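Local coordinates for crispr-associated protein Cas5, dvulg subtype (Xanthomonas oryzae pv. oryzae, PDB 3VZI), which probably acts as a Cas5d endoribonuclease of the CRISPR-mediated microbial immune system, cleaving precursor CRISPR RNA, at residues 50-62 and 208-220. Numbering follows the deposited sequence.
Sequences AIRWVVDSIQVLK and RMVDGLVAVPPPQ
Ile58 and Val214 form an antiparallel hydrogen-bonded pair, Ile58 N to Val214 O at 3.1 Å and Val214 N to Ile58 O at 2.9 Å, and two further backbone bonds, Val216 N to Asp56 O and Val60 N to Gly212 O, extend the pairing to both sides. On the face of Ile58 and Val214, Val216 packs against strand 51-60: with CG1 anti to the backbone N (chi1 173°), its CG2 stands beside the backbone N, lies 3.7 Å from Ile58 CD1 and also meets Val55 CG1, while its CG1 rests on the Val55 carbonyl oxygen. Strand 213-215 thereby forms one edge of the five-stranded antiparallel sheet of this RAMP-type, RRM-like fold. The type I' turn Val210-Leu213 joins it to strand 202-210, and a classic bulge at Asp56 and Ser57 faces Ala119 in strand 114-124. On the other face, Leu213 CD1 sits between Ser57 OG (3.6 Å) and Gln59 OE1 (3.5 Å). Gln59, bent at chi2 (89°), crosses Leu213 at about a right angle and sends NE2 over Gly212 to a weak hydrogen bond with Asp211 O at 3.2 Å. Beside the turn, Val60 CG2 touches Met209 SD at 4.1 Å.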
# COMPACT_ATOMS: atom_id res chain seq x y z
N ALA A 50 18.97 -9.54 7.44
CA ALA A 50 19.47 -10.55 6.47
C ALA A 50 18.79 -10.53 5.10
O ALA A 50 19.31 -11.12 4.14
CB ALA A 50 19.33 -11.94 7.04
N ILE A 51 17.59 -9.93 5.03
CA ILE A 51 16.79 -10.10 3.83
C ILE A 51 16.25 -8.79 3.32
O ILE A 51 16.12 -7.80 4.08
CB ILE A 51 15.71 -11.23 3.91
CG1 ILE A 51 14.63 -10.95 4.94
CG2 ILE A 51 16.34 -12.61 4.16
CD1 ILE A 51 13.34 -11.66 4.61
N ARG A 52 15.98 -8.77 2.01
CA ARG A 52 15.49 -7.61 1.31
C ARG A 52 14.35 -8.08 0.44
O ARG A 52 14.54 -8.83 -0.51
CB ARG A 52 16.61 -6.98 0.46
CG ARG A 52 16.24 -5.63 -0.14
CD ARG A 52 17.08 -5.26 -1.35
NE ARG A 52 16.98 -3.81 -1.60
CZ ARG A 52 17.59 -3.14 -2.59
NH1 ARG A 52 18.36 -3.77 -3.47
NH2 ARG A 52 17.42 -1.81 -2.70
N TRP A 53 13.15 -7.65 0.77
CA TRP A 53 11.99 -7.95 -0.06
C TRP A 53 11.98 -7.13 -1.29
O TRP A 53 12.06 -5.91 -1.21
CB TRP A 53 10.73 -7.67 0.70
CG TRP A 53 10.37 -8.81 1.57
CD1 TRP A 53 10.43 -8.87 2.93
CD2 TRP A 53 9.91 -10.13 1.14
NE1 TRP A 53 10.02 -10.10 3.38
CE2 TRP A 53 9.70 -10.90 2.35
CE3 TRP A 53 9.67 -10.72 -0.09
CZ2 TRP A 53 9.26 -12.20 2.32
CZ3 TRP A 53 9.22 -12.04 -0.10
CH2 TRP A 53 9.03 -12.76 1.08
N VAL A 54 11.89 -7.79 -2.44
CA VAL A 54 11.73 -7.09 -3.71
C VAL A 54 10.40 -7.46 -4.34
O VAL A 54 10.15 -8.63 -4.59
CB VAL A 54 12.90 -7.38 -4.67
CG1 VAL A 54 12.52 -7.13 -6.12
CG2 VAL A 54 14.12 -6.54 -4.31
N VAL A 55 9.56 -6.45 -4.61
CA VAL A 55 8.27 -6.61 -5.28
C VAL A 55 8.46 -6.63 -6.79
O VAL A 55 9.04 -5.70 -7.34
CB VAL A 55 7.29 -5.49 -4.90
CG1 VAL A 55 6.03 -5.56 -5.73
CG2 VAL A 55 6.93 -5.59 -3.43
N ASP A 56 7.97 -7.68 -7.45
CA ASP A 56 8.14 -7.88 -8.89
C ASP A 56 6.91 -7.45 -9.67
O ASP A 56 7.02 -6.88 -10.77
CB ASP A 56 8.40 -9.34 -9.19
CG ASP A 56 9.51 -9.94 -8.31
OD1 ASP A 56 10.64 -9.47 -8.38
OD2 ASP A 56 9.25 -10.91 -7.57
N SER A 57 5.72 -7.77 -9.14
CA SER A 57 4.47 -7.37 -9.80
C SER A 57 3.27 -7.36 -8.87
O SER A 57 3.25 -8.04 -7.86
CB SER A 57 4.20 -8.23 -11.01
OG SER A 57 3.51 -9.39 -10.61
N ILE A 58 2.28 -6.56 -9.22
CA ILE A 58 1.03 -6.44 -8.48
C ILE A 58 -0.10 -6.79 -9.45
O ILE A 58 -0.10 -6.34 -10.58
CB ILE A 58 0.82 -4.99 -8.02
CG1 ILE A 58 1.81 -4.64 -6.91
CG2 ILE A 58 -0.62 -4.72 -7.60
CD1 ILE A 58 2.34 -3.23 -7.06
N GLN A 59 -1.06 -7.59 -9.02
CA GLN A 59 -2.22 -7.94 -9.84
C GLN A 59 -3.41 -7.29 -9.18
O GLN A 59 -3.67 -7.55 -8.01
CB GLN A 59 -2.42 -9.45 -9.84
CG GLN A 59 -3.63 -9.92 -10.60
CD GLN A 59 -3.35 -10.18 -12.05
OE1 GLN A 59 -2.34 -10.83 -12.40
NE2 GLN A 59 -4.23 -9.69 -12.92
N VAL A 60 -4.10 -6.40 -9.87
CA VAL A 60 -5.29 -5.77 -9.28
C VAL A 60 -6.45 -6.73 -9.53
O VAL A 60 -6.70 -7.16 -10.67
CB VAL A 60 -5.48 -4.38 -9.90
CG1 VAL A 60 -6.67 -3.60 -9.31
CG2 VAL A 60 -4.19 -3.60 -9.75
N LEU A 61 -7.13 -7.12 -8.46
CA LEU A 61 -8.24 -8.02 -8.61
C LEU A 61 -9.57 -7.34 -8.76
O LEU A 61 -10.44 -7.87 -9.47
CB LEU A 61 -8.27 -9.06 -7.52
CG LEU A 61 -7.08 -10.02 -7.50
CD1 LEU A 61 -7.11 -10.78 -6.19
CD2 LEU A 61 -6.97 -11.01 -8.65
N LYS A 62 -9.75 -6.17 -8.14
CA LYS A 62 -11.07 -5.52 -8.14
C LYS A 62 -11.10 -4.14 -8.76
O LYS A 62 -10.07 -3.47 -8.81
CB LYS A 62 -11.65 -5.55 -6.72
CG LYS A 62 -12.14 -6.96 -6.33
CD LYS A 62 -12.26 -7.17 -4.84
CE LYS A 62 -13.70 -6.92 -4.38
NZ LYS A 62 -13.92 -7.52 -3.03
N ARG A 208 2.01 0.85 -15.57
CA ARG A 208 1.19 0.41 -16.68
C ARG A 208 0.56 -0.94 -16.31
O ARG A 208 1.20 -1.81 -15.70
CB ARG A 208 1.97 0.34 -18.00
CG ARG A 208 1.12 -0.22 -19.16
CD ARG A 208 1.87 -0.29 -20.49
NE ARG A 208 3.00 -1.21 -20.43
CZ ARG A 208 3.15 -2.33 -21.15
NH1 ARG A 208 2.23 -2.67 -22.06
NH2 ARG A 208 4.23 -3.09 -20.96
N MET A 209 -0.71 -1.09 -16.68
CA MET A 209 -1.49 -2.25 -16.26
C MET A 209 -1.93 -3.02 -17.49
O MET A 209 -2.53 -2.43 -18.42
CB MET A 209 -2.70 -1.77 -15.46
CG MET A 209 -3.37 -2.84 -14.61
SD MET A 209 -4.69 -2.13 -13.58
CE MET A 209 -5.94 -1.72 -14.79
N VAL A 210 -1.64 -4.31 -17.52
CA VAL A 210 -2.07 -5.17 -18.64
C VAL A 210 -2.92 -6.31 -18.07
O VAL A 210 -2.41 -7.17 -17.35
CB VAL A 210 -0.85 -5.69 -19.44
CG1 VAL A 210 -1.23 -6.79 -20.42
CG2 VAL A 210 -0.19 -4.55 -20.18
N ASP A 211 -4.22 -6.30 -18.39
CA ASP A 211 -5.18 -7.29 -17.84
C ASP A 211 -5.05 -7.44 -16.30
O ASP A 211 -5.06 -8.54 -15.77
CB ASP A 211 -5.08 -8.66 -18.55
CG ASP A 211 -5.38 -8.59 -20.05
OD1 ASP A 211 -6.26 -7.79 -20.45
OD2 ASP A 211 -4.75 -9.33 -20.86
N GLY A 212 -4.93 -6.32 -15.60
CA GLY A 212 -4.74 -6.33 -14.15
C GLY A 212 -3.29 -6.32 -13.68
O GLY A 212 -2.99 -5.83 -12.58
N LEU A 213 -2.39 -6.83 -14.51
CA LEU A 213 -1.01 -7.01 -14.09
C LEU A 213 -0.25 -5.72 -14.27
O LEU A 213 -0.35 -5.11 -15.33
CB LEU A 213 -0.37 -8.10 -14.90
CG LEU A 213 0.90 -8.74 -14.38
CD1 LEU A 213 0.77 -9.20 -12.92
CD2 LEU A 213 1.20 -9.92 -15.31
N VAL A 214 0.47 -5.30 -13.24
CA VAL A 214 1.33 -4.13 -13.24
C VAL A 214 2.74 -4.62 -12.91
O VAL A 214 3.03 -4.89 -11.76
CB VAL A 214 0.87 -3.11 -12.14
CG1 VAL A 214 1.83 -1.94 -11.98
CG2 VAL A 214 -0.54 -2.57 -12.42
N ALA A 215 3.61 -4.74 -13.91
CA ALA A 215 5.03 -5.08 -13.67
C ALA A 215 5.68 -4.00 -12.81
O ALA A 215 5.45 -2.85 -13.05
CB ALA A 215 5.78 -5.19 -14.99
N VAL A 216 6.49 -4.36 -11.82
CA VAL A 216 7.19 -3.34 -11.01
C VAL A 216 8.69 -3.32 -11.33
O VAL A 216 9.38 -4.30 -11.08
CB VAL A 216 6.93 -3.57 -9.49
CG1 VAL A 216 7.76 -2.64 -8.61
CG2 VAL A 216 5.43 -3.43 -9.17
N PRO A 217 9.19 -2.21 -11.91
CA PRO A 217 10.62 -2.10 -12.17
C PRO A 217 11.46 -2.39 -10.94
O PRO A 217 11.00 -2.12 -9.85
CB PRO A 217 10.77 -0.63 -12.58
CG PRO A 217 9.52 -0.37 -13.34
CD PRO A 217 8.45 -1.11 -12.57
N PRO A 218 12.68 -2.97 -11.11
CA PRO A 218 13.64 -3.05 -9.97
C PRO A 218 14.13 -1.65 -9.57
O PRO A 218 13.91 -0.70 -10.31
CB PRO A 218 14.80 -3.86 -10.55
CG PRO A 218 14.67 -3.70 -12.05
CD PRO A 218 13.20 -3.66 -12.30
N PRO A 219 14.79 -1.52 -8.40
CA PRO A 219 15.51 -0.29 -8.01
C PRO A 219 16.34 0.41 -9.09
O PRO A 219 15.99 1.52 -9.48
CB PRO A 219 16.39 -0.78 -6.87
CG PRO A 219 15.53 -1.82 -6.19
CD PRO A 219 14.60 -2.40 -7.23
N GLN A 220 17.42 -0.21 -9.60
CA GLN A 220 18.31 0.45 -10.58
C GLN A 220 17.73 0.58 -12.00
O GLN A 220 17.96 -0.27 -12.85
CB GLN A 220 19.69 -0.25 -10.62
CG GLN A 220 19.72 -1.74 -10.97
CD GLN A 220 21.03 -2.18 -11.63
OE1 GLN A 220 21.48 -1.57 -12.61
NE2 GLN A 220 21.64 -3.25 -11.12